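Long-range contacts in alkylpurine DNA glycosylase AlkC (Pseudomonas fluorescens, PDB 5VHV), which excises alkylated purine bases from DNA as a base-excision-repair glycosylase, working without flipping the damaged nucleotide out of the helix: residues 28-39 with 52-61; 8-17 with 80-88. All coordinates share one frame; numbering follows the deposited sequence.

Contact 1. Residues 28-39 with 52-61; sequences FDAKGFLKHAKA and RVSESLHAVI
The imidazole of His-36 reaches across to helix 46-60 and settles among Arg-52, Glu-55, Ser-56 and Ala-59. With CG anti to the backbone N, the ring lies so that ND1 gives its hydrogen to Ser-56 OG at 2.9 Å, a bent bond leaving the ring plane by 28°, while CD2 and NE2 rest against the Ala-59 methyl. Ser-56 and Ala-59 are small enough for the ring to come close. Ser-56 OG in turn donates to Arg-52 O, so two bonds hold the hydroxyl. Phe-33 is the apolar counterpart: Phe-33 CD1 lies 3.6 Å from Ser-56 CB, and Leu-57 CD2 meets Phe-33 CE1 at 3.7 Å. The same methyl touches Phe-28 CZ, the side chains crossing at about a right angle, and Ile-61 CG1 comes to the Phe-28 ring edge. Val-60 lays CG1 against the Gly-32 backbone and touches Phe-28 CE1 and Phe-33 CB with CG2; glycine suits position Gly-32, where a CB would clash with Asp-29 OD2. Two waters join Asp-29 to Val-60 O. Arg-52, bent at chi2 and chi3, swings NH1 to Ala-39 O in the guanidinium plane (2.8 Å, 164°). The two helical segments cross at 140° between their N-to-C directions, 8.7 Å apart at closest approach; helix 11-24 packs on Phe-28, Phe-33 and Val-53, while helix 87-95 backs Ser-54 and Leu-57.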
loop_
_atom_site.group_PDB
_atom_site.type_symbol
_atom_site.label_atom_id
_atom_site.label_comp_id
_atom_site.label_asym_id
_atom_site.label_seq_id
_atom_site.Cartn_x
_atom_site.Cartn_y
_atom_site.Cartn_z
ATOM N N PHE A 28 19.441 10.719 31.647
ATOM C CA PHE A 28 19.400 9.626 30.677
ATOM C C PHE A 28 20.772 8.985 30.510
ATOM O O PHE A 28 21.788 9.672 30.361
ATOM C CB PHE A 28 18.919 10.167 29.329
ATOM C CG PHE A 28 18.830 9.118 28.211
ATOM C CD1 PHE A 28 18.046 7.977 28.341
ATOM C CD2 PHE A 28 19.534 9.305 27.017
ATOM C CE1 PHE A 28 17.963 7.023 27.302
ATOM C CE2 PHE A 28 19.459 8.363 25.978
ATOM C CZ PHE A 28 18.669 7.224 26.121
ATOM N N ASP A 29 20.790 7.650 30.481
ATOM C CA ASP A 29 22.026 6.893 30.272
ATOM C C ASP A 29 22.305 6.824 28.767
ATOM O O ASP A 29 22.121 5.805 28.106
ATOM C CB ASP A 29 21.903 5.509 30.901
ATOM C CG ASP A 29 23.160 4.661 30.745
ATOM O OD1 ASP A 29 24.205 5.181 30.312
ATOM O OD2 ASP A 29 23.098 3.450 31.049
ATOM N N ALA A 30 22.764 7.955 28.215
ATOM C CA ALA A 30 22.995 8.006 26.772
ATOM C C ALA A 30 24.081 7.026 26.351
ATOM O O ALA A 30 23.975 6.380 25.299
ATOM C CB ALA A 30 23.374 9.425 26.337
ATOM N N LYS A 31 25.142 6.916 27.154
ATOM C CA LYS A 31 26.239 6.012 26.824
ATOM C C LYS A 31 25.757 4.569 26.775
ATOM O O LYS A 31 26.130 3.812 25.874
ATOM C CB LYS A 31 27.364 6.183 27.848
ATOM C CG LYS A 31 28.458 5.140 27.805
ATOM C CD LYS A 31 29.653 5.588 28.669
ATOM C CE LYS A 31 30.175 4.460 29.540
ATOM N NZ LYS A 31 31.344 4.878 30.384
ATOM N N GLY A 32 24.931 4.169 27.746
ATOM C CA GLY A 32 24.386 2.821 27.739
ATOM C C GLY A 32 23.429 2.595 26.586
ATOM O O GLY A 32 23.414 1.518 25.983
ATOM N N PHE A 33 22.635 3.615 26.251
ATOM C CA PHE A 33 21.715 3.509 25.128
ATOM C C PHE A 33 22.473 3.269 23.838
ATOM O O PHE A 33 22.127 2.375 23.053
ATOM C CB PHE A 33 20.865 4.774 25.031
ATOM C CG PHE A 33 20.163 4.937 23.707
ATOM C CD1 PHE A 33 18.982 4.258 23.445
ATOM C CD2 PHE A 33 20.668 5.792 22.740
ATOM C CE1 PHE A 33 18.332 4.421 22.238
ATOM C CE2 PHE A 33 20.025 5.947 21.523
ATOM C CZ PHE A 33 18.849 5.251 21.279
ATOM N N LEU A 34 23.528 4.061 23.608
ATOM C CA LEU A 34 24.287 3.937 22.373
ATOM C C LEU A 34 24.992 2.588 22.303
ATOM O O LEU A 34 25.005 1.946 21.243
ATOM C CB LEU A 34 25.293 5.096 22.261
ATOM C CG LEU A 34 24.641 6.461 21.964
ATOM C CD1 LEU A 34 25.659 7.581 22.103
ATOM C CD2 LEU A 34 24.017 6.492 20.576
ATOM N N LYS A 35 25.580 2.142 23.419
ATOM C CA LYS A 35 26.231 0.839 23.430
ATOM C C LYS A 35 25.248 -0.260 23.035
ATOM O O LYS A 35 25.560 -1.136 22.219
ATOM C CB LYS A 35 26.820 0.551 24.807
ATOM C CG LYS A 35 27.567 -0.761 24.869
ATOM C CD LYS A 35 28.191 -0.968 26.249
ATOM C CE LYS A 35 28.980 -2.263 26.329
ATOM N NZ LYS A 35 29.476 -2.485 27.720
ATOM N N HIS A 36 24.048 -0.223 23.620
ATOM C CA HIS A 36 23.031 -1.244 23.364
ATOM C C HIS A 36 22.525 -1.184 21.926
ATOM O O HIS A 36 22.359 -2.219 21.267
ATOM C CB HIS A 36 21.887 -1.032 24.361
ATOM C CG HIS A 36 20.922 -2.177 24.470
ATOM N ND1 HIS A 36 19.999 -2.453 23.494
ATOM C CD2 HIS A 36 20.719 -3.095 25.447
ATOM C CE1 HIS A 36 19.262 -3.483 23.858
ATOM N NE2 HIS A 36 19.669 -3.889 25.046
ATOM N N ALA A 37 22.253 0.020 21.432
ATOM C CA ALA A 37 21.673 0.171 20.104
ATOM C C ALA A 37 22.666 -0.179 18.994
ATOM O O ALA A 37 22.259 -0.707 17.948
ATOM C CB ALA A 37 21.174 1.599 19.924
ATOM N N LYS A 38 23.960 0.068 19.209
ATOM C CA LYS A 38 24.940 -0.062 18.140
ATOM C C LYS A 38 25.413 -1.488 17.912
ATOM O O LYS A 38 26.053 -1.752 16.886
ATOM C CB LYS A 38 26.147 0.844 18.429
ATOM C CG LYS A 38 25.799 2.305 18.250
ATOM C CD LYS A 38 27.028 3.213 18.176
ATOM C CE LYS A 38 27.773 3.288 19.467
ATOM N NZ LYS A 38 28.929 4.259 19.374
ATOM N N ALA A 39 25.122 -2.407 18.827
ATOM C CA ALA A 39 25.698 -3.747 18.751
ATOM C C ALA A 39 25.135 -4.482 17.538
ATOM O O ALA A 39 23.936 -4.774 17.473
ATOM C CB ALA A 39 25.420 -4.509 20.045
ATOM N N ARG A 52 15.102 -1.909 17.542
ATOM C CA ARG A 52 16.257 -1.864 18.436
ATOM C C ARG A 52 16.288 -0.572 19.252
ATOM O O ARG A 52 16.597 -0.603 20.446
ATOM C CB ARG A 52 17.542 -2.034 17.637
ATOM C CG ARG A 52 18.853 -1.861 18.455
ATOM C CD ARG A 52 19.079 -2.973 19.481
ATOM N NE ARG A 52 19.439 -4.254 18.867
ATOM C CZ ARG A 52 20.642 -4.567 18.414
ATOM N NH1 ARG A 52 21.624 -3.678 18.486
ATOM N NH2 ARG A 52 20.869 -5.759 17.874
ATOM N N VAL A 53 15.923 0.566 18.651
ATOM C CA VAL A 53 15.939 1.823 19.403
ATOM C C VAL A 53 14.996 1.738 20.602
ATOM O O VAL A 53 15.330 2.155 21.713
ATOM C CB VAL A 53 15.577 3.010 18.492
ATOM C CG1 VAL A 53 15.358 4.265 19.320
ATOM C CG2 VAL A 53 16.679 3.238 17.448
ATOM N N SER A 54 13.794 1.216 20.385
ATOM C CA SER A 54 12.831 1.055 21.470
ATOM C C SER A 54 13.356 0.118 22.550
ATOM O O SER A 54 13.254 0.413 23.753
ATOM C CB SER A 54 11.504 0.541 20.896
ATOM O OG SER A 54 10.636 0.049 21.894
ATOM N N GLU A 55 13.937 -1.013 22.145
ATOM C CA GLU A 55 14.491 -1.962 23.101
ATOM C C GLU A 55 15.630 -1.340 23.895
ATOM O O GLU A 55 15.787 -1.604 25.091
ATOM C CB GLU A 55 15.000 -3.205 22.377
ATOM C CG GLU A 55 13.913 -3.943 21.641
ATOM C CD GLU A 55 14.458 -4.979 20.679
ATOM O OE1 GLU A 55 15.692 -5.153 20.649
ATOM O OE2 GLU A 55 13.653 -5.634 19.973
ATOM N N SER A 56 16.473 -0.562 23.222
ATOM C CA SER A 56 17.612 0.040 23.898
ATOM C C SER A 56 17.152 1.054 24.925
ATOM O O SER A 56 17.711 1.127 26.029
ATOM C CB SER A 56 18.537 0.703 22.882
ATOM O OG SER A 56 18.989 -0.241 21.925
ATOM N N LEU A 57 16.131 1.839 24.582
ATOM C CA LEU A 57 15.566 2.761 25.560
ATOM C C LEU A 57 15.036 1.996 26.763
ATOM O O LEU A 57 15.326 2.343 27.912
ATOM C CB LEU A 57 14.460 3.605 24.927
ATOM C CG LEU A 57 14.939 4.631 23.900
ATOM C CD1 LEU A 57 13.747 5.165 23.126
ATOM C CD2 LEU A 57 15.720 5.748 24.554
ATOM N N HIS A 58 14.267 0.931 26.518
ATOM C CA HIS A 58 13.725 0.161 27.632
ATOM C C HIS A 58 14.825 -0.447 28.490
ATOM O O HIS A 58 14.665 -0.574 29.716
ATOM C CB HIS A 58 12.795 -0.941 27.121
ATOM C CG HIS A 58 11.982 -1.560 28.204
ATOM N ND1 HIS A 58 12.430 -2.619 28.966
ATOM C CD2 HIS A 58 10.766 -1.225 28.693
ATOM C CE1 HIS A 58 11.507 -2.921 29.866
ATOM N NE2 HIS A 58 10.491 -2.090 29.723
ATOM N N ALA A 59 15.943 -0.830 27.872
ATOM C CA ALA A 59 17.013 -1.492 28.618
ATOM C C ALA A 59 17.729 -0.548 29.582
ATOM O O ALA A 59 18.237 -1.001 30.613
ATOM C CB ALA A 59 18.024 -2.117 27.661
ATOM N N VAL A 60 17.779 0.752 29.293
ATOM C CA VAL A 60 18.628 1.652 30.064
ATOM C C VAL A 60 17.862 2.688 30.880
ATOM O O VAL A 60 18.496 3.396 31.681
ATOM C CB VAL A 60 19.667 2.350 29.163
ATOM C CG1 VAL A 60 20.426 1.314 28.330
ATOM C CG2 VAL A 60 19.025 3.402 28.272
ATOM N N ILE A 61 16.546 2.796 30.739
ATOM C CA ILE A 61 15.767 3.823 31.428
ATOM C C ILE A 61 15.231 3.229 32.730
ATOM O O ILE A 61 14.419 2.291 32.679
ATOM C CB ILE A 61 14.625 4.349 30.556
ATOM C CG1 ILE A 61 15.215 5.166 29.398
ATOM C CG2 ILE A 61 13.647 5.165 31.382
ATOM C CD1 ILE A 61 14.193 5.670 28.366
HETATM O O HOH W 1 18.463 6.208 31.567
HETATM O O HOH W 2 20.953 2.824 32.699
#

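Contact 2. Residues 8-17 with 80-88; sequences IFNVERLQHI and NSGFVSLFL. With 9B4 ((2R,5R,13R,16R)-9-(hydroxymethyl)-9-{[(2R)-2-hydroxypropoxy]methyl}-5,13-dimethyl-4,7,11,14-tetraoxaheptadecane-2,16-diol), chain L.
The start of helix 11-24 and the turn leading into helix 87-95 meet here, in the N-terminal helical part of the glycosylase, beside the pocket that holds the bound polyether 9B4. Val-84 is the central apolar piece: its CG2 lies over one face of the Phe-9 ring in a CH-pi contact, 4.3 Å from the centroid, and also touches Arg-13 CD and Ile-8 CG1, while CG1 meets Ile-17 CD1 tip to tip. A branched valine thus serves four neighbours from one short side chain. Phe-83 comes to the edge of the Phe-9 ring, CE2 to CE2 at 3.9 Å, and Ile-8 CG2 leans on Phe-83 CD2. Beside this apolar group, Arg-13 curls back at chi2 and chi3, and its NE binds Ile-8 O at 2.9 Å in the carbonyl plane. Arg-13 NH1 donates a hydrogen bond to Asn-80 OD1 at 2.6 Å, from above the amide plane rather than along a lone pair, the two flat groups standing 85° apart; a water links NH1 to Asn-80 O as well. The Asn-80 amide lies flat on the His-16 ring, the planes 8° apart and Asn-80 ND2 3.3 Å above the ring centre. A leucine in place of Arg-13 would probably leave Asn-80 OD1 and Ile-8 O without these donors and the amide freer to turn on His-16. Ser-81 OG accepts from Val-84 N in an ST motif, fixing the helix-to-helix turn from which Gly-82, Phe-83 and Leu-86 line the 9B4 pocket, consistent with the helical fold of the DNA-alkylation-repair family.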
loop_
_atom_site.group_PDB
_atom_site.type_symbol
_atom_site.label_atom_id
_atom_site.label_comp_id
_atom_site.label_asym_id
_atom_site.label_seq_id
_atom_site.Cartn_x
_atom_site.Cartn_y
_atom_site.Cartn_z
ATOM N N ILE A 8 18.821 5.449 7.486
ATOM C CA ILE A 8 18.074 6.436 8.258
ATOM C C ILE A 8 18.314 6.214 9.751
ATOM O O ILE A 8 18.328 7.166 10.539
ATOM C CB ILE A 8 16.575 6.377 7.891
ATOM C CG1 ILE A 8 15.858 7.656 8.305
ATOM C CG2 ILE A 8 15.899 5.192 8.536
ATOM C CD1 ILE A 8 16.095 8.790 7.350
ATOM N N PHE A 9 18.529 4.966 10.159
ATOM C CA PHE A 9 18.927 4.651 11.535
ATOM C C PHE A 9 20.432 4.362 11.608
ATOM O O PHE A 9 20.862 3.296 12.050
ATOM C CB PHE A 9 18.129 3.459 12.066
ATOM C CG PHE A 9 16.703 3.773 12.454
ATOM C CD1 PHE A 9 16.419 4.309 13.696
ATOM C CD2 PHE A 9 15.659 3.462 11.617
ATOM C CE1 PHE A 9 15.128 4.567 14.066
ATOM C CE2 PHE A 9 14.351 3.726 11.986
ATOM C CZ PHE A 9 14.097 4.266 13.221
ATOM N N ASN A 10 21.246 5.315 11.161
ATOM C CA ASN A 10 22.691 5.174 11.270
ATOM C C ASN A 10 23.154 5.694 12.637
ATOM O O ASN A 10 22.353 6.114 13.478
ATOM C CB ASN A 10 23.399 5.862 10.095
ATOM C CG ASN A 10 23.142 7.358 10.021
ATOM O OD1 ASN A 10 22.546 7.946 10.915
ATOM N ND2 ASN A 10 23.581 7.975 8.923
ATOM N N VAL A 11 24.464 5.635 12.888
ATOM C CA VAL A 11 24.953 6.002 14.219
ATOM C C VAL A 11 24.664 7.467 14.496
ATOM O O VAL A 11 24.304 7.844 15.616
ATOM C CB VAL A 11 26.453 5.679 14.365
ATOM C CG1 VAL A 11 26.965 6.156 15.711
ATOM C CG2 VAL A 11 26.677 4.189 14.249
ATOM N N GLU A 12 24.802 8.313 13.475
ATOM C CA GLU A 12 24.510 9.730 13.642
ATOM C C GLU A 12 23.075 9.946 14.124
ATOM O O GLU A 12 22.830 10.781 15.005
ATOM C CB GLU A 12 24.766 10.469 12.325
ATOM C CG GLU A 12 26.242 10.555 11.877
ATOM C CD GLU A 12 26.890 9.215 11.452
ATOM O OE1 GLU A 12 26.182 8.251 11.057
ATOM O OE2 GLU A 12 28.141 9.134 11.509
ATOM N N ARG A 13 22.111 9.198 13.564
ATOM C CA ARG A 13 20.726 9.302 14.029
ATOM C C ARG A 13 20.575 8.804 15.461
ATOM O O ARG A 13 19.810 9.381 16.245
ATOM C CB ARG A 13 19.777 8.516 13.111
ATOM C CG ARG A 13 18.264 8.813 13.346
ATOM C CD ARG A 13 17.781 10.071 12.610
ATOM N NE ARG A 13 17.957 9.929 11.174
ATOM C CZ ARG A 13 17.693 10.862 10.262
ATOM N NH1 ARG A 13 17.162 12.025 10.607
ATOM N NH2 ARG A 13 17.945 10.617 8.983
ATOM N N LEU A 14 21.251 7.706 15.815
ATOM C CA LEU A 14 21.173 7.234 17.194
ATOM C C LEU A 14 21.729 8.282 18.148
ATOM O O LEU A 14 21.188 8.491 19.238
ATOM C CB LEU A 14 21.918 5.909 17.357
ATOM C CG LEU A 14 21.459 4.737 16.488
ATOM C CD1 LEU A 14 22.445 3.560 16.611
ATOM C CD2 LEU A 14 20.040 4.315 16.870
ATOM N N GLN A 15 22.802 8.965 17.746
ATOM C CA GLN A 15 23.347 10.034 18.580
ATOM C C GLN A 15 22.354 11.176 18.722
ATOM O O GLN A 15 22.231 11.766 19.802
ATOM C CB GLN A 15 24.675 10.520 17.999
ATOM C CG GLN A 15 25.766 9.473 18.115
ATOM C CD GLN A 15 27.002 9.796 17.307
ATOM O OE1 GLN A 15 27.007 10.708 16.472
ATOM N NE2 GLN A 15 28.062 9.037 17.547
ATOM N N HIS A 16 21.630 11.500 17.645
ATOM C CA HIS A 16 20.596 12.531 17.720
ATOM C C HIS A 16 19.489 12.127 18.687
ATOM O O HIS A 16 19.055 12.937 19.521
ATOM C CB HIS A 16 20.049 12.800 16.309
ATOM C CG HIS A 16 18.653 13.362 16.253
ATOM N ND1 HIS A 16 18.359 14.683 16.529
ATOM C CD2 HIS A 16 17.484 12.795 15.859
ATOM C CE1 HIS A 16 17.063 14.890 16.353
ATOM N NE2 HIS A 16 16.509 13.760 15.946
ATOM N N ILE A 17 19.041 10.872 18.612
ATOM C CA ILE A 17 18.013 10.386 19.526
ATOM C C ILE A 17 18.500 10.501 20.966
ATOM O O ILE A 17 17.768 10.948 21.860
ATOM C CB ILE A 17 17.619 8.935 19.174
ATOM C CG1 ILE A 17 16.934 8.866 17.795
ATOM C CG2 ILE A 17 16.647 8.358 20.220
ATOM C CD1 ILE A 17 16.796 7.462 17.234
ATOM N N ASN A 80 13.719 14.569 14.277
ATOM C CA ASN A 80 13.846 15.194 12.962
ATOM C C ASN A 80 13.368 14.318 11.806
ATOM O O ASN A 80 13.618 14.671 10.650
ATOM C CB ASN A 80 15.297 15.623 12.716
ATOM C CG ASN A 80 16.295 14.467 12.725
ATOM O OD1 ASN A 80 15.946 13.299 12.515
ATOM N ND2 ASN A 80 17.562 14.802 12.967
ATOM N N SER A 81 12.667 13.217 12.083
ATOM C CA SER A 81 12.209 12.292 11.046
ATOM C C SER A 81 10.923 11.592 11.461
ATOM O O SER A 81 10.850 11.014 12.549
ATOM C CB SER A 81 13.284 11.246 10.749
ATOM O OG SER A 81 12.719 10.159 10.023
ATOM N N GLY A 82 9.931 11.605 10.569
ATOM C CA GLY A 82 8.692 10.889 10.826
ATOM C C GLY A 82 8.856 9.376 10.771
ATOM O O GLY A 82 8.244 8.645 11.552
ATOM N N PHE A 83 9.699 8.890 9.862
ATOM C CA PHE A 83 9.972 7.457 9.801
ATOM C C PHE A 83 10.711 6.991 11.051
ATOM O O PHE A 83 10.369 5.957 11.635
ATOM C CB PHE A 83 10.779 7.150 8.541
ATOM C CG PHE A 83 10.992 5.693 8.322
ATOM C CD1 PHE A 83 10.074 4.949 7.608
ATOM C CD2 PHE A 83 12.089 5.052 8.869
ATOM C CE1 PHE A 83 10.262 3.576 7.426
ATOM C CE2 PHE A 83 12.280 3.693 8.685
ATOM C CZ PHE A 83 11.362 2.960 7.959
ATOM N N VAL A 84 11.708 7.754 11.503
ATOM C CA VAL A 84 12.414 7.393 12.732
ATOM C C VAL A 84 11.442 7.311 13.904
ATOM O O VAL A 84 11.585 6.459 14.789
ATOM C CB VAL A 84 13.554 8.387 13.007
ATOM C CG1 VAL A 84 14.068 8.264 14.451
ATOM C CG2 VAL A 84 14.688 8.140 12.031
ATOM N N SER A 85 10.429 8.179 13.921
ATOM C CA SER A 85 9.472 8.230 15.018
ATOM C C SER A 85 8.630 6.965 15.149
ATOM O O SER A 85 7.918 6.821 16.152
ATOM C CB SER A 85 8.563 9.447 14.847
ATOM O OG SER A 85 9.367 10.632 14.820
ATOM N N LEU A 86 8.694 6.043 14.189
ATOM C CA LEU A 86 8.025 4.750 14.353
ATOM C C LEU A 86 8.447 4.009 15.620
ATOM O O LEU A 86 7.682 3.161 16.100
ATOM C CB LEU A 86 8.294 3.837 13.150
ATOM C CG LEU A 86 7.691 4.242 11.813
ATOM C CD1 LEU A 86 8.259 3.396 10.668
ATOM C CD2 LEU A 86 6.193 4.143 11.852
ATOM N N PHE A 87 9.629 4.287 16.186
ATOM C CA PHE A 87 9.993 3.542 17.387
ATOM C C PHE A 87 9.138 3.932 18.583
ATOM O O PHE A 87 9.020 3.144 19.526
ATOM C CB PHE A 87 11.488 3.665 17.714
ATOM C CG PHE A 87 11.919 4.990 18.317
ATOM C CD1 PHE A 87 11.706 5.261 19.662
ATOM C CD2 PHE A 87 12.597 5.919 17.550
ATOM C CE1 PHE A 87 12.112 6.469 20.218
ATOM C CE2 PHE A 87 13.020 7.120 18.087
ATOM C CZ PHE A 87 12.780 7.405 19.436
ATOM N N LEU A 88 8.473 5.087 18.539
ATOM C CA LEU A 88 7.633 5.473 19.670
ATOM C C LEU A 88 6.400 4.586 19.764
ATOM O O LEU A 88 6.173 3.986 20.824
ATOM C CB LEU A 88 7.279 6.960 19.570
ATOM C CG LEU A 88 8.492 7.881 19.613
ATOM C CD1 LEU A 88 8.081 9.267 19.103
ATOM C CD2 LEU A 88 9.026 7.925 21.031
HETATM C C01 9B4 L . 10.650 -0.559 -0.559
HETATM C C02 9B4 L . 9.617 0.506 -0.188
HETATM C C03 9B4 L . 10.261 1.513 0.744
HETATM C C05 9B4 L . 9.890 3.328 2.120
HETATM C C06 9B4 L . 9.203 4.688 2.187
HETATM C C07 9B4 L . 7.701 4.520 2.376
HETATM C C09 9B4 L . 6.056 3.620 3.768
HETATM C C10 9B4 L . 5.679 3.666 5.251
HETATM C C12 9B4 L . 5.760 5.072 7.170
HETATM C C13 9B4 L . 5.730 6.549 7.575
HETATM C C15 9B4 L . 6.003 6.682 9.073
HETATM C C16 9B4 L . 6.498 2.594 5.958
HETATM C C17 9B4 L . 9.397 5.494 0.894
HETATM C C23 9B4 L . 9.805 5.361 3.426
HETATM C C25 9B4 L . 10.742 7.457 3.480
HETATM C C26 9B4 L . 10.616 8.817 4.149
HETATM C C27 9B4 L . 9.260 8.998 4.840
HETATM C C34 9B4 L . 7.306 -0.050 -0.207
HETATM C C35 9B4 L . 6.193 0.412 0.719
HETATM C C37 9B4 L . 4.865 -0.043 0.108
HETATM O O04 9B4 L . 9.333 2.499 1.138
HETATM O O08 9B4 L . 7.426 3.886 3.588
HETATM O O11 9B4 L . 5.954 4.937 5.784
HETATM O O14 9B4 L . 6.713 7.259 6.877
HETATM O O18 9B4 L . 10.738 5.587 0.479
HETATM O O24 9B4 L . 9.537 6.724 3.497
HETATM O O28 9B4 L . 11.644 8.866 5.096
HETATM O O33 9B4 L . 8.526 -0.050 0.481
HETATM O O36 9B4 L . 6.386 -0.145 1.992
HETATM O O HOH W 3 15.916 14.012 8.793
#

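Both contacts have a buried apolar side and a more open polar one. Contact 1 is a crossing of two helices, and its polar groups work at helix ends and in a ring-to-hydroxyl bond. Contact 2 instead joins a helix start to a turn, with a guanidinium and a stacked amide on its outer side, and it lines the pocket of 9B4, whereas the side chain of Val-53 in contact 1 is about 14 Å from that molecule. Their apolar sides merge: Val-53 CG2 packs on Leu-14 CD2 at 3.6 Å, and Leu-57 CD1 on Phe-87 CE1 at the same distance. Helices 11-24, 30-38, 46-60 and 87-95 therefore share one continuous interior.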